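Local coordinates for protein putative alpha-galactosidase/melibiase (Bacteroides fragilis, PDB 4OGZ) that probably cleaves terminal, non-reducing alpha-D-galactose residues from alpha-galactosides by hydrolysis, as a glycoside hydrolase of family 27, at residues F348-M353 and A416-I421; E393-A398 and V403-L408. All coordinates share one frame; numbering follows the deposited sequence.

Interaction 1. Residues F348-M353 and A416-I421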
loop_
_atom_site.group_PDB
_atom_site.type_symbol
_atom_site.label_atom_id
_atom_site.label_comp_id
_atom_site.label_asym_id
_atom_site.label_seq_id
_atom_site.Cartn_x
_atom_site.Cartn_y
_atom_site.Cartn_z
ATOM N N PHE A 348 -0.901 -9.358 -7.662
ATOM C CA PHE A 348 -0.361 -9.055 -6.355
ATOM C C PHE A 348 1.183 -9.118 -6.325
ATOM O O PHE A 348 1.810 -8.264 -5.765
ATOM C CB PHE A 348 -0.935 -10.017 -5.328
ATOM C CG PHE A 348 -0.536 -9.723 -3.908
ATOM C CD1 PHE A 348 -0.987 -8.577 -3.281
ATOM C CD2 PHE A 348 0.245 -10.604 -3.204
ATOM C CE1 PHE A 348 -0.636 -8.274 -1.973
ATOM C CE2 PHE A 348 0.594 -10.323 -1.885
ATOM C CZ PHE A 348 0.142 -9.164 -1.271
ATOM N N ALA A 349 1.732 -10.177 -6.905
ATOM C CA ALA A 349 3.134 -10.420 -7.031
ATOM C C ALA A 349 3.847 -9.266 -7.725
ATOM O O ALA A 349 4.852 -8.775 -7.206
ATOM C CB ALA A 349 3.373 -11.716 -7.773
ATOM N N LEU A 350 3.284 -8.796 -8.839
ATOM C CA LEU A 350 3.853 -7.654 -9.564
ATOM C C LEU A 350 3.734 -6.344 -8.773
ATOM O O LEU A 350 4.723 -5.574 -8.701
ATOM C CB LEU A 350 3.232 -7.528 -10.977
ATOM C CG LEU A 350 4.108 -8.158 -12.068
ATOM C CD1 LEU A 350 5.402 -7.362 -12.243
ATOM C CD2 LEU A 350 4.446 -9.616 -11.775
ATOM N N TRP A 351 2.603 -6.112 -8.113
ATOM C CA TRP A 351 2.469 -4.942 -7.229
ATOM C C TRP A 351 3.539 -5.008 -6.124
ATOM O O TRP A 351 4.097 -3.993 -5.747
ATOM C CB TRP A 351 1.081 -4.831 -6.621
ATOM C CG TRP A 351 0.081 -3.969 -7.376
ATOM C CD1 TRP A 351 -0.717 -3.013 -6.834
ATOM C CD2 TRP A 351 -0.248 -3.998 -8.795
ATOM N NE1 TRP A 351 -1.514 -2.450 -7.799
ATOM C CE2 TRP A 351 -1.220 -3.007 -9.012
ATOM C CE3 TRP A 351 0.237 -4.710 -9.898
ATOM C CZ2 TRP A 351 -1.762 -2.743 -10.266
ATOM C CZ3 TRP A 351 -0.308 -4.451 -11.155
ATOM C CH2 TRP A 351 -1.300 -3.466 -11.320
ATOM N N CYS A 352 3.823 -6.211 -5.619
ATOM C CA CYS A 352 4.864 -6.367 -4.616
ATOM C C CYS A 352 6.217 -6.049 -5.200
ATOM O O CYS A 352 6.985 -5.307 -4.589
ATOM C CB CYS A 352 4.889 -7.783 -4.029
ATOM S SG CYS A 352 3.554 -8.074 -2.868
HETATM N N MSE A 353 6.537 -6.647 -6.363
HETATM C CA MSE A 353 7.840 -6.382 -7.050
HETATM C C MSE A 353 8.052 -4.910 -7.359
HETATM O O MSE A 353 9.168 -4.381 -7.243
HETATM C CB MSE A 353 7.936 -7.141 -8.379
HETATM C CG MSE A 353 7.860 -8.671 -8.279
HETATM SE SE MSE A 353 9.579 -9.299 -7.575
HETATM C CE MSE A 353 10.714 -8.823 -9.098
ATOM N N ALA A 416 10.932 -12.042 -11.095
ATOM C CA ALA A 416 9.609 -12.454 -11.438
ATOM C C ALA A 416 9.551 -12.728 -12.919
ATOM O O ALA A 416 9.923 -11.890 -13.730
ATOM C CB ALA A 416 8.563 -11.385 -11.009
ATOM N N CYS A 417 9.035 -13.913 -13.251
ATOM C CA CYS A 417 8.796 -14.325 -14.599
ATOM C C CYS A 417 7.303 -14.347 -14.793
ATOM O O CYS A 417 6.589 -15.143 -14.138
ATOM C CB CYS A 417 9.352 -15.732 -14.808
ATOM S SG CYS A 417 11.149 -15.857 -14.578
ATOM N N LEU A 418 6.808 -13.525 -15.707
ATOM C CA LEU A 418 5.345 -13.386 -15.931
ATOM C C LEU A 418 4.957 -13.789 -17.312
ATOM O O LEU A 418 5.618 -13.380 -18.277
ATOM C CB LEU A 418 4.965 -11.936 -15.735
ATOM C CG LEU A 418 3.538 -11.451 -15.969
ATOM C CD1 LEU A 418 2.626 -12.042 -14.919
ATOM C CD2 LEU A 418 3.508 -9.944 -15.930
ATOM N N ASN A 419 3.861 -14.552 -17.415
ATOM C CA ASN A 419 3.282 -14.938 -18.687
ATOM C C ASN A 419 2.178 -13.978 -18.981
ATOM O O ASN A 419 1.201 -13.881 -18.239
ATOM C CB ASN A 419 2.748 -16.356 -18.625
ATOM C CG ASN A 419 2.125 -16.828 -19.923
ATOM O OD1 ASN A 419 1.866 -16.045 -20.833
ATOM N ND2 ASN A 419 1.857 -18.133 -20.004
ATOM N N ARG A 420 2.321 -13.255 -20.072
ATOM C CA ARG A 420 1.342 -12.240 -20.401
ATOM C C ARG A 420 0.268 -12.787 -21.329
ATOM O O ARG A 420 -0.737 -12.115 -21.525
ATOM C CB ARG A 420 2.007 -11.023 -21.056
ATOM C CG ARG A 420 2.433 -9.955 -20.055
ATOM C CD ARG A 420 2.963 -8.708 -20.742
ATOM N NE ARG A 420 4.324 -8.968 -21.188
ATOM C CZ ARG A 420 4.725 -9.136 -22.435
ATOM N NH1 ARG A 420 3.903 -9.064 -23.457
ATOM N NH2 ARG A 420 5.997 -9.376 -22.656
ATOM N N ILE A 421 0.459 -13.982 -21.889
ATOM C CA ILE A 421 -0.485 -14.498 -22.911
ATOM C C ILE A 421 -1.383 -15.606 -22.361
ATOM O O ILE A 421 -1.264 -16.010 -21.210
ATOM C CB ILE A 421 0.238 -14.985 -24.198
ATOM C CG1 ILE A 421 1.144 -16.186 -23.920
ATOM C CG2 ILE A 421 1.031 -13.852 -24.825
ATOM C CD1 ILE A 421 1.594 -16.915 -25.166
#
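M353 and A416 meet where the last turn of a helix of the TIM barrel, 341-353, packs on the C-terminal beta-sandwich of this GH27 protein. M353 is a selenomethionine, and its chain folds over the A416 methyl: CE lies 3.9 Å from A416 CB and 3.8 Å from A416 N, while the M353 SE atom also approaches A416 CB, at 4.1 Å. Bends at chi2 (-75°) and chi3 (-67°) turn the end of the chain back, so that CG and CE both lie against the same methyl group. The long, flexible chain of methionine, here with selenium in place of sulfur, can mould itself to a strand, and the small alanine lets the helix end come close, with 7.7 Å between M353 CA and A416 CA. One turn back along the helix, L350 extends its CD2 to CD2 of L418 at 4.3 Å, a looser touch between two branched apolar ends. On the strand, A416 and L418 point to the helix, whereas C417 between them points away, as expected for every second residue of an extended chain. All four touching side chains are apolar and buried. Further out, C467 of strand 467-472 touches L350, A416 and L418, and L300 of helix 296-303 packs on both leucines, so barrel and sandwich each add a neighbour to the seam. At the strand's last residue, N419, the chain begins to turn, and the side chain forms an Asx turn: OD1 accepts the backbone N-H of I421 at 2.7 Å, with the nitrogen tilted 26° from the carbonyl plane.

Interaction 2. Residues E393-A398 and V403-L408; sequences ERAIRA and VWVKPL
E393 and V405 exchange two backbone hydrogen bonds: E393 N donates to V405 O at 2.9 Å, and V405 N donates to E393 O at 2.8 Å. A second bonded pair joins I396 and V403, where V403 N to I396 O is short (2.9 Å) and the return bond, I396 N to V403 O, is longer at 3.3 Å. A395 and I396 both face V403, a classic beta bulge in the antiparallel hairpin of strands 393-397 and 401-407, at one edge of the C-terminal domain's sheet. A395 has a helix-like backbone that takes up the extra residue, and its CB packs on V405 CG1 at 3.8 Å. On the other face R394 lies across the indole of W404. R394 CB sits 3.6 Å from the centroid of the six-membered ring, 5° off the ring normal, a CH-pi contact; CG and CD carry on over the same face toward NE1 and CZ2. An arginine suits this spot because its methylene chain can cover an aromatic face while its charged end reaches further, here to a salt bridge between NH1 and E301. The guanidinium, turned 57° from the ring plane, does not stack on it. W404 NE1 is bonded to OD2 of D402, which fixes the indole's turn, and M353 of helix 341-353 also touches this tryptophan.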
loop_
_atom_site.group_PDB
_atom_site.type_symbol
_atom_site.label_atom_id
_atom_site.label_comp_id
_atom_site.label_asym_id
_atom_site.label_seq_id
_atom_site.Cartn_x
_atom_site.Cartn_y
_atom_site.Cartn_z
ATOM N N GLU A 393 12.851 -3.479 -11.915
ATOM C CA GLU A 393 13.084 -3.158 -13.288
ATOM C C GLU A 393 12.413 -4.234 -14.123
ATOM O O GLU A 393 12.497 -5.395 -13.768
ATOM C CB GLU A 393 14.578 -3.166 -13.532
ATOM C CG GLU A 393 14.979 -2.806 -14.925
ATOM C CD GLU A 393 16.485 -2.867 -15.123
ATOM O OE1 GLU A 393 17.041 -3.973 -15.131
ATOM O OE2 GLU A 393 17.119 -1.805 -15.273
ATOM N N ARG A 394 11.733 -3.865 -15.205
ATOM C CA ARG A 394 11.350 -4.874 -16.166
ATOM C C ARG A 394 12.545 -5.042 -17.081
ATOM O O ARG A 394 12.674 -4.345 -18.087
ATOM C CB ARG A 394 10.097 -4.500 -16.918
ATOM C CG ARG A 394 9.595 -5.615 -17.787
ATOM C CD ARG A 394 8.298 -5.221 -18.482
ATOM N NE ARG A 394 8.478 -4.057 -19.335
ATOM C CZ ARG A 394 7.493 -3.423 -19.966
ATOM N NH1 ARG A 394 6.240 -3.833 -19.865
ATOM N NH2 ARG A 394 7.776 -2.388 -20.743
ATOM N N ALA A 395 13.404 -6.009 -16.716
ATOM C CA ALA A 395 14.649 -6.273 -17.403
ATOM C C ALA A 395 14.497 -6.700 -18.847
ATOM O O ALA A 395 15.328 -6.346 -19.673
ATOM C CB ALA A 395 15.388 -7.348 -16.671
ATOM N N ILE A 396 13.475 -7.523 -19.114
ATOM C CA ILE A 396 13.208 -8.093 -20.388
ATOM C C ILE A 396 11.694 -8.063 -20.620
ATOM O O ILE A 396 10.950 -8.612 -19.814
ATOM C CB ILE A 396 13.631 -9.558 -20.475
ATOM C CG1 ILE A 396 15.133 -9.684 -20.199
ATOM C CG2 ILE A 396 13.311 -10.119 -21.848
ATOM C CD1 ILE A 396 15.642 -11.095 -20.252
ATOM N N ARG A 397 11.253 -7.380 -21.680
ATOM C CA ARG A 397 9.839 -7.447 -22.139
ATOM C C ARG A 397 9.831 -8.203 -23.449
ATOM O O ARG A 397 10.121 -7.638 -24.502
ATOM C CB ARG A 397 9.212 -6.071 -22.300
ATOM C CG ARG A 397 7.709 -6.136 -22.616
ATOM C CD ARG A 397 7.161 -4.869 -23.261
ATOM N NE ARG A 397 5.707 -4.976 -23.393
ATOM C CZ ARG A 397 5.081 -5.647 -24.363
ATOM N NH1 ARG A 397 5.776 -6.258 -25.323
ATOM N NH2 ARG A 397 3.745 -5.716 -24.384
ATOM N N ALA A 398 9.586 -9.517 -23.384
ATOM C CA ALA A 398 9.667 -10.345 -24.567
ATOM C C ALA A 398 8.312 -10.264 -25.189
ATOM O O ALA A 398 7.480 -9.506 -24.720
ATOM C CB ALA A 398 10.054 -11.797 -24.233
ATOM N N VAL A 403 10.523 -10.572 -17.669
ATOM C CA VAL A 403 11.337 -10.887 -16.546
ATOM C C VAL A 403 11.578 -9.574 -15.802
ATOM O O VAL A 403 12.048 -8.620 -16.394
ATOM C CB VAL A 403 12.649 -11.544 -16.978
ATOM C CG1 VAL A 403 13.526 -11.778 -15.763
ATOM C CG2 VAL A 403 12.369 -12.861 -17.704
ATOM N N TRP A 404 11.200 -9.534 -14.519
ATOM C CA TRP A 404 11.337 -8.357 -13.675
ATOM C C TRP A 404 12.359 -8.656 -12.586
ATOM O O TRP A 404 12.439 -9.788 -12.134
ATOM C CB TRP A 404 10.033 -7.965 -13.024
ATOM C CG TRP A 404 8.920 -7.473 -13.929
ATOM C CD1 TRP A 404 8.159 -8.218 -14.770
ATOM C CD2 TRP A 404 8.394 -6.130 -13.999
ATOM N NE1 TRP A 404 7.214 -7.417 -15.389
ATOM C CE2 TRP A 404 7.355 -6.132 -14.947
ATOM C CE3 TRP A 404 8.744 -4.917 -13.390
ATOM C CZ2 TRP A 404 6.610 -4.970 -15.262
ATOM C CZ3 TRP A 404 8.035 -3.773 -13.706
ATOM C CH2 TRP A 404 6.954 -3.811 -14.627
ATOM N N VAL A 405 13.143 -7.643 -12.195
ATOM C CA VAL A 405 14.205 -7.823 -11.175
ATOM C C VAL A 405 14.276 -6.683 -10.110
ATOM O O VAL A 405 14.264 -5.486 -10.394
ATOM C CB VAL A 405 15.566 -8.058 -11.837
ATOM C CG1 VAL A 405 15.814 -7.038 -12.919
ATOM C CG2 VAL A 405 16.696 -8.062 -10.795
ATOM N N LYS A 406 14.254 -7.121 -8.869
ATOM C CA LYS A 406 14.219 -6.245 -7.710
ATOM C C LYS A 406 15.404 -6.585 -6.798
ATOM O O LYS A 406 15.447 -7.642 -6.168
ATOM C CB LYS A 406 12.884 -6.419 -6.965
ATOM C CG LYS A 406 12.606 -5.322 -5.941
ATOM C CD LYS A 406 11.460 -5.697 -5.024
ATOM C CE LYS A 406 10.818 -4.504 -4.328
ATOM N NZ LYS A 406 11.752 -3.641 -3.580
ATOM N N PRO A 407 16.414 -5.722 -6.766
ATOM C CA PRO A 407 17.484 -6.005 -5.795
ATOM C C PRO A 407 16.998 -5.842 -4.360
ATOM O O PRO A 407 16.313 -4.880 -4.080
ATOM C CB PRO A 407 18.565 -4.960 -6.107
ATOM C CG PRO A 407 18.152 -4.301 -7.391
ATOM C CD PRO A 407 16.665 -4.528 -7.578
ATOM N N LEU A 408 17.414 -6.746 -3.456
ATOM C CA LEU A 408 16.947 -6.742 -2.051
ATOM C C LEU A 408 18.086 -6.360 -1.118
ATOM O O LEU A 408 19.268 -6.361 -1.510
ATOM C CB LEU A 408 16.338 -8.095 -1.655
ATOM C CG LEU A 408 15.186 -8.597 -2.565
ATOM C CD1 LEU A 408 14.695 -9.993 -2.205
ATOM C CD2 LEU A 408 13.967 -7.673 -2.567
#

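Overall arrangement
Both contacts reach the same antiparallel sheet of the C-terminal domain, through its neighbouring strands 401-407 and 413-419, and their centres are about 10 Å apart. Interaction 1 is buried, with apolar side chains, and joins that sheet to the TIM barrel across a domain boundary; interaction 2 is partly buried and lies within the sheet, where backbone bonding sets the register and strand 393-397 forms an edge. The two are linked directly: W404 N probably donates to A416 O at 2.8 Å, and L350 CD1 packs on W404 CE2. Just past strand 413-419, R420 NH2 probably bonds to A398 O, and R420 NE forms a salt bridge with D402 OD1.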